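Local coordinates for ferritin like protein (Caulobacter vibrioides, PDB 3HL1), which is of unproven function but belongs to the ferritin-like family, whose helical bundles commonly carry metal, and so probably binds metal ions, at residues Leu110-Asn116 against Ile240-Trp246; Asp90-Pro94 against Arg127-Glu131; Pro27-Thr31 against Val313-Ser317. All coordinates share one frame. Residue numbers count along the deposited sequence, not the author numbering.

Contact 1 of 3, residues Leu110-Asn116 against Ile240-Trp246; sequences LDLTRVN and IRRMPNW
Leu110 lies in the loop before the helix (phi/psi -68/90), its CA 8.2 Å from that of Trp246. Its side chain (chi1 t, chi2 p) sets CG 4.0 Å from Trp246 CE3 and CD1 4.1 Å from Ile240 CG2, and also touches Val32 of helix 8-35 and Ile47 of helix 42-67. Asp111, at -133/174, is the N-cap of helix 112-121: with chi1 p, its OD1 accepts from Arg114 N at 2.9 Å. The Asp111 backbone abuts the indole edge, C 3.3 Å from Trp246 CZ3 and near the ring plane. Leu112 starts the helical turns and lays CD1 4.2 Å from both Arg241 CG and Trp246 CH2. The segment packs the first turn of one helix of the ferritin-like fold against the end of helix 233-242, which the chain leaves as loop at Met243 (-64/143); Trp246 (chi1 m) folds back over the gap, its NE1 making a weak 3.1 Å hydrogen bond to Met243 O. Arg114 leads its side chain away and adds a salt bridge to the capping aspartate, NE 3.0 Å from Asp111 OD1 and NH2 3.0 Å from Asp111 OD2. Val115 (chi1 t) points at the partner, its CA 6.0 Å from that of Arg241; CG1 meets Arg241 CB at 3.6 Å, and CG2 meets Ile240 CG2 at 4.0 Å and Trp246 CH2 at 3.8 Å. Asn116 (chi1 m) gives ND2 to Pro102 O, whereas OD1 sits 3.2 Å from Arg241 CD and accepts from a water 2.7 Å away; this water accepts from Arg241 NH1 at 2.9 Å, the guanidinium being salt-bridged to Asp238.

Contact 2 of 3, residues Asp90-Pro94 against Arg127-Glu131; sequences DLDTP and RTQRE
Two irregular loops of the ferritin-like fold are joined here, one leading from helix 42-67 to helix 112-121, the other from helix 112-121 to helix 144-157. Residues 91-94 and 127-130 run 137° apart end to end, and the closest CA atoms, 4.6 Å apart, are those of Asp92 and Thr128. Leu91 ends a 3-10 turn; Asp92 (-99/153) and Thr93 (-133/116) are extended, and a cis peptide leads into Pro94. Opposite, Arg127 (-76/-18) and Thr128 (-69/-22) turn the chain, Gln129 enters the left-handed region (52/49), and Arg130 is extended again. The central direct bond is nearly straight: Thr93 N donates to Thr128 O at 3.1 Å and 173°. Thr93 O receives a weak bond from Gln129 NE2 at 3.0 Å. Thr128 OG1 is occupied by Glu125 O, next to its own segment, and Asp92 OD1 lies against Thr128 CB at 3.1 Å. Arg130 (chi1 p) stretches along the first loop, its CD 3.4 Å from Leu91 O; Leu91 CB lies over one face of the guanidinium, 3.8 Å from Arg130 NH1, and the charge is met by Glu146 through a salt bridge at NE. Two waters add further links. One molecule joins the side chain of Thr93, OG1 at 2.7 Å, to the Gln129 carbonyl, donating to Gln129 O at 2.8 Å. A second gives both its protons to carbonyl oxygens across the gap, lying 2.8 Å from Pro94 O and only 2.5 Å from Arg127 O.

Contact 3 of 3, residues Pro27-Thr31 against Val313-Ser317; sequences PYYLT and VPRYS
This buried contact of an aromatic ring and a hydroxyl with a helix brings the C-terminal tail, after helix 292-309, against the C-terminal part of the first long helix, 8-35. Residues 27-31 are helical, kinked at Pro27, whose nitrogen has no bond to the preceding turn; Thr31 N bonds Pro27 O at 2.9 Å. The tail is extended through Val313, Pro314 and Arg315, then bends at Tyr316 (-121/-4). Closest CA pairs are Thr31 with Pro314 at 6.2 Å and Pro27 with Tyr316 at 7.5 Å. Tyr316 (chi1 m, chi2 82°) spreads its ring over Pro27 in a CH-pi contact: Pro27 CB stands 3.5 Å from the ring centroid, 2° off the normal. Phe273 of helix 261-283 meets the same tyrosine edge-to-face. Thr31 (chi1 m) lies beside the ring edge, its OG1 3.8 Å from Pro314 CB and its CG2 4.3 Å from Val313 CG1. Tyr316 OH donates to Thr31 OG1 at 2.8 Å, and Thr31 OG1 donates in turn to Pro27 O at 2.6 Å. The two hydroxyls thus form a one-directional hydrogen-bond chain ending on a carbonyl that also accepts from Thr31 N, so the buried phenol has its donor satisfied within the protein.

Overall arrangement
Contact 3 is the buried one, with no exposed residue among those that touch, and lies nearest the chain centre, about 13 Å between centres, against 20 and 21 Å for contacts 1 and 2, which are partly buried. Helix 112-121 relates the outer two: contact 1 uses its first turns, and contact 2 joins the loops before and after it, so their segments alternate along the chain. Contact 3 closes a loop of the chain around both and touches contact 1, where Arg114 CD packs 3.1 Å from Tyr28 OH. Chemistry follows position: contact 1 is chiefly apolar with one bridging water, contact 2 polar and water-linked, and contact 3 a tyrosine-proline-threonine junction with directly bonded hydroxyls.

Contact 1 of 3, residues Leu110-Asn116 against Ile240-Trp246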
loop_
_atom_site.group_PDB
_atom_site.type_symbol
_atom_site.label_atom_id
_atom_site.label_comp_id
_atom_site.label_asym_id
_atom_site.label_seq_id
_atom_site.Cartn_x
_atom_site.Cartn_y
_atom_site.Cartn_z
ATOM N N LEU A 110 -3.451 -11.092 13.193
ATOM C CA LEU A 110 -2.010 -11.267 13.359
ATOM C C LEU A 110 -1.771 -12.777 13.581
ATOM O O LEU A 110 -1.833 -13.253 14.665
ATOM C CB LEU A 110 -1.504 -10.473 14.548
ATOM C CG LEU A 110 0.023 -10.621 14.706
ATOM C CD1 LEU A 110 0.748 -9.799 13.594
ATOM C CD2 LEU A 110 0.422 -10.140 16.119
ATOM N N ASP A 111 -1.567 -13.524 12.515
ATOM C CA ASP A 111 -1.174 -14.935 12.619
ATOM C C ASP A 111 -0.019 -15.177 11.653
ATOM O O ASP A 111 0.350 -14.293 10.877
ATOM C CB ASP A 111 -2.354 -15.867 12.368
ATOM C CG ASP A 111 -3.001 -15.670 10.976
ATOM O OD1 ASP A 111 -2.388 -15.052 10.080
ATOM O OD2 ASP A 111 -4.133 -16.156 10.774
ATOM N N LEU A 112 0.561 -16.355 11.692
ATOM C CA LEU A 112 1.721 -16.635 10.829
ATOM C C LEU A 112 1.472 -16.365 9.350
ATOM O O LEU A 112 2.306 -15.768 8.660
ATOM C CB LEU A 112 2.204 -18.073 11.055
ATOM C CG LEU A 112 3.531 -18.375 10.344
ATOM C CD1 LEU A 112 4.632 -17.358 10.732
ATOM C CD2 LEU A 112 3.962 -19.810 10.619
ATOM N N THR A 113 0.325 -16.819 8.870
ATOM C CA THR A 113 -0.072 -16.655 7.483
ATOM C C THR A 113 -0.045 -15.165 7.056
ATOM O O THR A 113 0.475 -14.832 5.999
ATOM C CB THR A 113 -1.495 -17.238 7.221
ATOM O OG1 THR A 113 -1.491 -18.643 7.506
ATOM C CG2 THR A 113 -1.900 -17.077 5.720
ATOM N N ARG A 114 -0.606 -14.295 7.890
ATOM C CA ARG A 114 -0.632 -12.846 7.621
ATOM C C ARG A 114 0.747 -12.197 7.785
ATOM O O ARG A 114 1.128 -11.389 6.972
ATOM C CB ARG A 114 -1.667 -12.131 8.489
ATOM C CG ARG A 114 -3.005 -11.810 7.822
ATOM C CD ARG A 114 -3.585 -12.962 6.966
ATOM N NE ARG A 114 -4.036 -14.105 7.742
ATOM C CZ ARG A 114 -4.857 -15.027 7.260
ATOM N NH1 ARG A 114 -5.371 -14.945 6.050
ATOM N NH2 ARG A 114 -5.148 -16.063 7.968
ATOM N N VAL A 115 1.486 -12.535 8.831
ATOM C CA VAL A 115 2.821 -11.962 9.011
ATOM C C VAL A 115 3.753 -12.417 7.902
ATOM O O VAL A 115 4.477 -11.607 7.334
ATOM C CB VAL A 115 3.378 -12.277 10.404
ATOM C CG1 VAL A 115 4.869 -11.885 10.459
ATOM C CG2 VAL A 115 2.519 -11.459 11.406
ATOM N N ASN A 116 3.674 -13.691 7.502
ATOM C CA ASN A 116 4.446 -14.140 6.332
ATOM C C ASN A 116 4.166 -13.330 5.047
ATOM O O ASN A 116 5.127 -12.937 4.322
ATOM C CB ASN A 116 4.210 -15.638 6.023
ATOM C CG ASN A 116 4.994 -16.556 6.930
ATOM O OD1 ASN A 116 6.024 -16.168 7.509
ATOM N ND2 ASN A 116 4.498 -17.784 7.084
ATOM N N ILE A 240 8.625 -9.318 13.778
ATOM C CA ILE A 240 7.392 -9.849 14.341
ATOM C C ILE A 240 7.312 -11.334 14.049
ATOM O O ILE A 240 6.959 -12.115 14.930
ATOM C CB ILE A 240 6.122 -9.116 13.797
ATOM C CG1 ILE A 240 6.100 -7.655 14.270
ATOM C CG2 ILE A 240 4.847 -9.828 14.235
ATOM C CD1 ILE A 240 5.140 -6.739 13.480
ATOM N N ARG A 241 7.658 -11.722 12.821
ATOM C CA ARG A 241 7.602 -13.133 12.409
ATOM C C ARG A 241 8.420 -14.043 13.330
ATOM O O ARG A 241 8.030 -15.188 13.579
ATOM C CB ARG A 241 8.096 -13.299 10.972
ATOM C CG ARG A 241 7.864 -14.677 10.358
ATOM C CD ARG A 241 8.456 -14.686 8.942
ATOM N NE ARG A 241 9.920 -14.477 8.958
ATOM C CZ ARG A 241 10.857 -15.447 8.953
ATOM N NH1 ARG A 241 10.525 -16.738 8.904
ATOM N NH2 ARG A 241 12.155 -15.135 8.974
ATOM N N ARG A 242 9.534 -13.498 13.826
ATOM C CA ARG A 242 10.494 -14.208 14.684
ATOM C C ARG A 242 10.222 -14.174 16.183
ATOM O O ARG A 242 10.880 -14.893 16.907
ATOM C CB ARG A 242 11.898 -13.657 14.456
ATOM C CG ARG A 242 12.427 -13.865 13.057
ATOM C CD ARG A 242 13.710 -13.055 12.858
ATOM N NE ARG A 242 14.236 -13.173 11.500
ATOM C CZ ARG A 242 14.895 -14.233 11.026
ATOM N NH1 ARG A 242 15.156 -15.290 11.794
ATOM N NH2 ARG A 242 15.319 -14.227 9.763
HETATM N N MSE A 243 9.264 -13.385 16.651
HETATM C CA MSE A 243 8.999 -13.289 18.088
HETATM C C MSE A 243 8.525 -14.588 18.715
HETATM O O MSE A 243 7.751 -15.321 18.097
HETATM C CB MSE A 243 7.918 -12.271 18.375
HETATM C CG MSE A 243 8.311 -10.868 18.060
HETATM SE SE MSE A 243 6.774 -9.661 18.343
HETATM C CE MSE A 243 5.309 -10.858 18.085
ATOM N N PRO A 244 8.967 -14.859 19.965
ATOM C CA PRO A 244 8.442 -16.027 20.692
ATOM C C PRO A 244 6.978 -15.886 21.156
ATOM O O PRO A 244 6.232 -16.872 21.149
ATOM C CB PRO A 244 9.381 -16.160 21.905
ATOM C CG PRO A 244 10.267 -14.970 21.900
ATOM C CD PRO A 244 10.000 -14.124 20.729
ATOM N N ASN A 245 6.568 -14.689 21.556
ATOM C CA ASN A 245 5.245 -14.540 22.189
ATOM C C ASN A 245 4.350 -13.503 21.521
ATOM O O ASN A 245 4.476 -12.295 21.771
ATOM C CB ASN A 245 5.409 -14.197 23.668
ATOM C CG ASN A 245 6.214 -15.243 24.411
ATOM O OD1 ASN A 245 5.735 -16.361 24.659
ATOM N ND2 ASN A 245 7.466 -14.896 24.740
ATOM N N TRP A 246 3.433 -13.976 20.691
ATOM C CA TRP A 246 2.558 -13.056 19.941
ATOM C C TRP A 246 1.414 -12.638 20.818
ATOM O O TRP A 246 0.957 -13.433 21.623
ATOM C CB TRP A 246 2.046 -13.702 18.677
ATOM C CG TRP A 246 3.130 -13.896 17.673
ATOM C CD1 TRP A 246 4.494 -13.996 17.908
ATOM C CD2 TRP A 246 2.956 -14.094 16.280
ATOM N NE1 TRP A 246 5.160 -14.213 16.727
ATOM C CE2 TRP A 246 4.239 -14.276 15.714
ATOM C CE3 TRP A 246 1.841 -14.149 15.449
ATOM C CZ2 TRP A 246 4.424 -14.498 14.356
ATOM C CZ3 TRP A 246 2.033 -14.349 14.111
ATOM C CH2 TRP A 246 3.314 -14.538 13.575
HETATM O O HOH W 1 7.883 -17.803 8.556
#

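Contact 2 of 3, residues Asp90-Pro94 against Arg127-Glu131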
loop_
_atom_site.group_PDB
_atom_site.type_symbol
_atom_site.label_atom_id
_atom_site.label_comp_id
_atom_site.label_asym_id
_atom_site.label_seq_id
_atom_site.Cartn_x
_atom_site.Cartn_y
_atom_site.Cartn_z
ATOM N N ASP A 90 7.373 -15.899 -8.251
ATOM C CA ASP A 90 7.940 -16.934 -9.121
ATOM C C ASP A 90 9.062 -16.328 -9.919
ATOM O O ASP A 90 9.858 -17.036 -10.500
ATOM C CB ASP A 90 6.933 -17.471 -10.150
ATOM C CG ASP A 90 5.821 -18.307 -9.545
ATOM O OD1 ASP A 90 5.952 -18.795 -8.401
ATOM O OD2 ASP A 90 4.807 -18.495 -10.259
ATOM N N LEU A 91 9.102 -15.005 -10.009
ATOM C CA LEU A 91 10.194 -14.347 -10.713
ATOM C C LEU A 91 11.505 -14.338 -9.918
ATOM O O LEU A 91 12.567 -14.055 -10.459
ATOM C CB LEU A 91 9.817 -12.921 -11.104
ATOM C CG LEU A 91 8.634 -12.755 -12.061
ATOM C CD1 LEU A 91 8.264 -11.316 -12.206
ATOM C CD2 LEU A 91 9.002 -13.345 -13.435
ATOM N N ASP A 92 11.421 -14.592 -8.624
ATOM C CA ASP A 92 12.545 -14.406 -7.732
ATOM C C ASP A 92 13.249 -15.735 -7.464
ATOM O O ASP A 92 12.626 -16.778 -7.471
ATOM C CB ASP A 92 12.042 -13.845 -6.391
ATOM C CG ASP A 92 11.325 -12.525 -6.532
ATOM O OD1 ASP A 92 11.690 -11.786 -7.473
ATOM O OD2 ASP A 92 10.406 -12.233 -5.722
ATOM N N THR A 93 14.535 -15.660 -7.160
ATOM C CA THR A 93 15.340 -16.846 -6.854
ATOM C C THR A 93 16.172 -16.568 -5.579
ATOM O O THR A 93 16.941 -15.600 -5.519
ATOM C CB THR A 93 16.221 -17.186 -8.063
ATOM O OG1 THR A 93 17.046 -16.060 -8.350
ATOM C CG2 THR A 93 15.358 -17.491 -9.349
ATOM N N PRO A 94 15.917 -17.319 -4.498
ATOM C CA PRO A 94 14.866 -18.346 -4.352
ATOM C C PRO A 94 13.486 -17.675 -4.321
ATOM O O PRO A 94 13.399 -16.465 -4.062
ATOM C CB PRO A 94 15.192 -19.000 -3.000
ATOM C CG PRO A 94 15.821 -17.899 -2.202
ATOM C CD PRO A 94 16.640 -17.099 -3.227
ATOM N N ARG A 127 17.324 -9.180 -2.591
ATOM C CA ARG A 127 17.217 -10.625 -2.334
ATOM C C ARG A 127 16.618 -11.425 -3.498
ATOM O O ARG A 127 16.777 -12.629 -3.570
ATOM C CB ARG A 127 16.418 -10.818 -1.056
ATOM C CG ARG A 127 17.149 -10.197 0.103
ATOM C CD ARG A 127 16.286 -9.985 1.243
ATOM N NE ARG A 127 16.185 -11.155 2.088
ATOM C CZ ARG A 127 16.778 -11.306 3.263
ATOM N NH1 ARG A 127 16.550 -12.425 3.940
ATOM N NH2 ARG A 127 17.574 -10.363 3.771
ATOM N N THR A 128 15.927 -10.752 -4.424
ATOM C CA THR A 128 15.263 -11.434 -5.554
ATOM C C THR A 128 16.262 -12.031 -6.567
ATOM O O THR A 128 15.936 -12.939 -7.333
ATOM C CB THR A 128 14.296 -10.479 -6.283
ATOM O OG1 THR A 128 15.014 -9.385 -6.901
ATOM C CG2 THR A 128 13.256 -9.958 -5.305
ATOM N N GLN A 129 17.477 -11.504 -6.559
ATOM C CA GLN A 129 18.512 -11.901 -7.511
ATOM C C GLN A 129 18.004 -11.822 -8.946
ATOM O O GLN A 129 18.097 -12.779 -9.698
ATOM C CB GLN A 129 19.018 -13.301 -7.223
ATOM C CG GLN A 129 19.577 -13.483 -5.846
ATOM C CD GLN A 129 20.426 -14.723 -5.772
ATOM O OE1 GLN A 129 21.511 -14.763 -6.356
ATOM N NE2 GLN A 129 19.938 -15.750 -5.070
ATOM N N ARG A 130 17.387 -10.707 -9.307
ATOM C CA ARG A 130 17.037 -10.526 -10.698
ATOM C C ARG A 130 17.353 -9.152 -11.199
ATOM O O ARG A 130 17.367 -8.186 -10.451
ATOM C CB ARG A 130 15.589 -10.921 -11.003
ATOM C CG ARG A 130 14.501 -10.176 -10.319
ATOM C CD ARG A 130 13.160 -10.743 -10.748
ATOM N NE ARG A 130 12.462 -9.974 -11.788
ATOM C CZ ARG A 130 12.137 -10.394 -13.014
ATOM N NH1 ARG A 130 12.469 -11.599 -13.469
ATOM N NH2 ARG A 130 11.471 -9.582 -13.808
ATOM N N GLU A 131 17.669 -9.107 -12.485
ATOM C CA GLU A 131 17.782 -7.857 -13.210
ATOM C C GLU A 131 16.359 -7.285 -13.384
ATOM O O GLU A 131 15.483 -8.000 -13.857
ATOM C CB GLU A 131 18.449 -8.098 -14.575
ATOM C CG GLU A 131 19.969 -8.049 -14.516
ATOM C CD GLU A 131 20.454 -6.664 -14.125
ATOM O OE1 GLU A 131 20.055 -5.687 -14.792
ATOM O OE2 GLU A 131 21.213 -6.550 -13.144
HETATM O O HOH W 2 15.728 -14.239 -9.841
HETATM O O HOH W 3 14.697 -14.087 -3.521
#

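Contact 3 of 3, residues Pro27-Thr31 against Val313-Ser317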
loop_
_atom_site.group_PDB
_atom_site.type_symbol
_atom_site.label_atom_id
_atom_site.label_comp_id
_atom_site.label_asym_id
_atom_site.label_seq_id
_atom_site.Cartn_x
_atom_site.Cartn_y
_atom_site.Cartn_z
ATOM N N PRO A 27 -5.815 -1.898 3.681
ATOM C CA PRO A 27 -6.750 -2.785 4.374
ATOM C C PRO A 27 -6.147 -4.076 4.905
ATOM O O PRO A 27 -6.553 -4.523 5.975
ATOM C CB PRO A 27 -7.872 -3.024 3.340
ATOM C CG PRO A 27 -7.799 -1.853 2.428
ATOM C CD PRO A 27 -6.307 -1.584 2.320
ATOM N N TYR A 28 -5.146 -4.649 4.203
ATOM C CA TYR A 28 -4.450 -5.825 4.676
ATOM C C TYR A 28 -3.801 -5.585 6.052
ATOM O O TYR A 28 -4.047 -6.350 6.947
ATOM C CB TYR A 28 -3.403 -6.338 3.653
ATOM C CG TYR A 28 -3.046 -7.795 3.840
ATOM C CD1 TYR A 28 -2.043 -8.171 4.746
ATOM C CD2 TYR A 28 -3.741 -8.815 3.150
ATOM C CE1 TYR A 28 -1.727 -9.521 4.948
ATOM C CE2 TYR A 28 -3.429 -10.172 3.349
ATOM C CZ TYR A 28 -2.421 -10.497 4.239
ATOM O OH TYR A 28 -2.153 -11.772 4.474
ATOM N N TYR A 29 -2.950 -4.584 6.162
ATOM C CA TYR A 29 -2.253 -4.236 7.360
ATOM C C TYR A 29 -3.215 -3.765 8.443
ATOM O O TYR A 29 -3.004 -4.039 9.602
ATOM C CB TYR A 29 -1.228 -3.130 7.106
ATOM C CG TYR A 29 -0.017 -3.483 6.259
ATOM C CD1 TYR A 29 0.068 -4.691 5.538
ATOM C CD2 TYR A 29 0.944 -2.500 5.992
ATOM C CE1 TYR A 29 1.157 -4.967 4.727
ATOM C CE2 TYR A 29 2.004 -2.749 5.112
ATOM C CZ TYR A 29 2.123 -3.975 4.499
ATOM O OH TYR A 29 3.185 -4.203 3.610
ATOM N N LEU A 30 -4.224 -2.984 8.077
ATOM C CA LEU A 30 -5.188 -2.476 9.047
ATOM C C LEU A 30 -5.963 -3.607 9.701
ATOM O O LEU A 30 -6.225 -3.589 10.928
ATOM C CB LEU A 30 -6.182 -1.495 8.400
ATOM C CG LEU A 30 -5.691 -0.057 8.136
ATOM C CD1 LEU A 30 -6.730 0.722 7.251
ATOM C CD2 LEU A 30 -5.312 0.675 9.475
ATOM N N THR A 31 -6.355 -4.579 8.885
ATOM C CA THR A 31 -7.081 -5.776 9.342
ATOM C C THR A 31 -6.255 -6.552 10.368
ATOM O O THR A 31 -6.780 -6.880 11.428
ATOM C CB THR A 31 -7.539 -6.644 8.158
ATOM O OG1 THR A 31 -8.380 -5.827 7.332
ATOM C CG2 THR A 31 -8.330 -7.888 8.676
ATOM N N VAL A 313 -14.469 -10.929 10.601
ATOM C CA VAL A 313 -13.254 -10.448 9.968
ATOM C C VAL A 313 -13.638 -9.220 9.141
ATOM O O VAL A 313 -14.597 -9.258 8.356
ATOM C CB VAL A 313 -12.612 -11.503 9.036
ATOM C CG1 VAL A 313 -11.297 -10.940 8.449
ATOM C CG2 VAL A 313 -12.385 -12.842 9.804
ATOM N N PRO A 314 -12.883 -8.113 9.282
ATOM C CA PRO A 314 -13.085 -7.012 8.396
ATOM C C PRO A 314 -13.219 -7.353 6.923
ATOM O O PRO A 314 -12.517 -8.223 6.414
ATOM C CB PRO A 314 -11.878 -6.129 8.679
ATOM C CG PRO A 314 -11.636 -6.330 10.136
ATOM C CD PRO A 314 -11.859 -7.827 10.302
ATOM N N ARG A 315 -14.142 -6.669 6.259
ATOM C CA ARG A 315 -14.434 -6.805 4.831
ATOM C C ARG A 315 -14.482 -5.397 4.204
ATOM O O ARG A 315 -14.997 -4.501 4.825
ATOM C CB ARG A 315 -15.817 -7.422 4.727
ATOM C CG ARG A 315 -15.930 -8.500 3.781
ATOM C CD ARG A 315 -17.329 -9.055 3.822
ATOM N NE ARG A 315 -18.186 -8.423 2.813
ATOM C CZ ARG A 315 -18.493 -8.932 1.613
ATOM N NH1 ARG A 315 -18.028 -10.123 1.222
ATOM N NH2 ARG A 315 -19.293 -8.246 0.795
ATOM N N TYR A 316 -13.995 -5.205 2.960
ATOM C CA TYR A 316 -13.879 -3.851 2.420
ATOM C C TYR A 316 -14.664 -3.589 1.126
ATOM O O TYR A 316 -14.637 -2.484 0.621
ATOM C CB TYR A 316 -12.400 -3.479 2.260
ATOM C CG TYR A 316 -11.677 -3.453 3.595
ATOM C CD1 TYR A 316 -11.214 -4.610 4.172
ATOM C CD2 TYR A 316 -11.510 -2.264 4.290
ATOM C CE1 TYR A 316 -10.596 -4.595 5.438
ATOM C CE2 TYR A 316 -10.851 -2.244 5.510
ATOM C CZ TYR A 316 -10.394 -3.406 6.058
ATOM O OH TYR A 316 -9.759 -3.354 7.287
ATOM N N SER A 317 -15.285 -4.621 0.609
ATOM C CA SER A 317 -16.134 -4.551 -0.547
ATOM C C SER A 317 -17.219 -5.626 -0.452
ATOM O O SER A 317 -17.142 -6.622 0.319
ATOM C CB SER A 317 -15.311 -4.727 -1.831
ATOM O OG SER A 317 -14.837 -6.067 -1.995
ATOM O OXT SER A 317 -18.219 -5.475 -1.164
#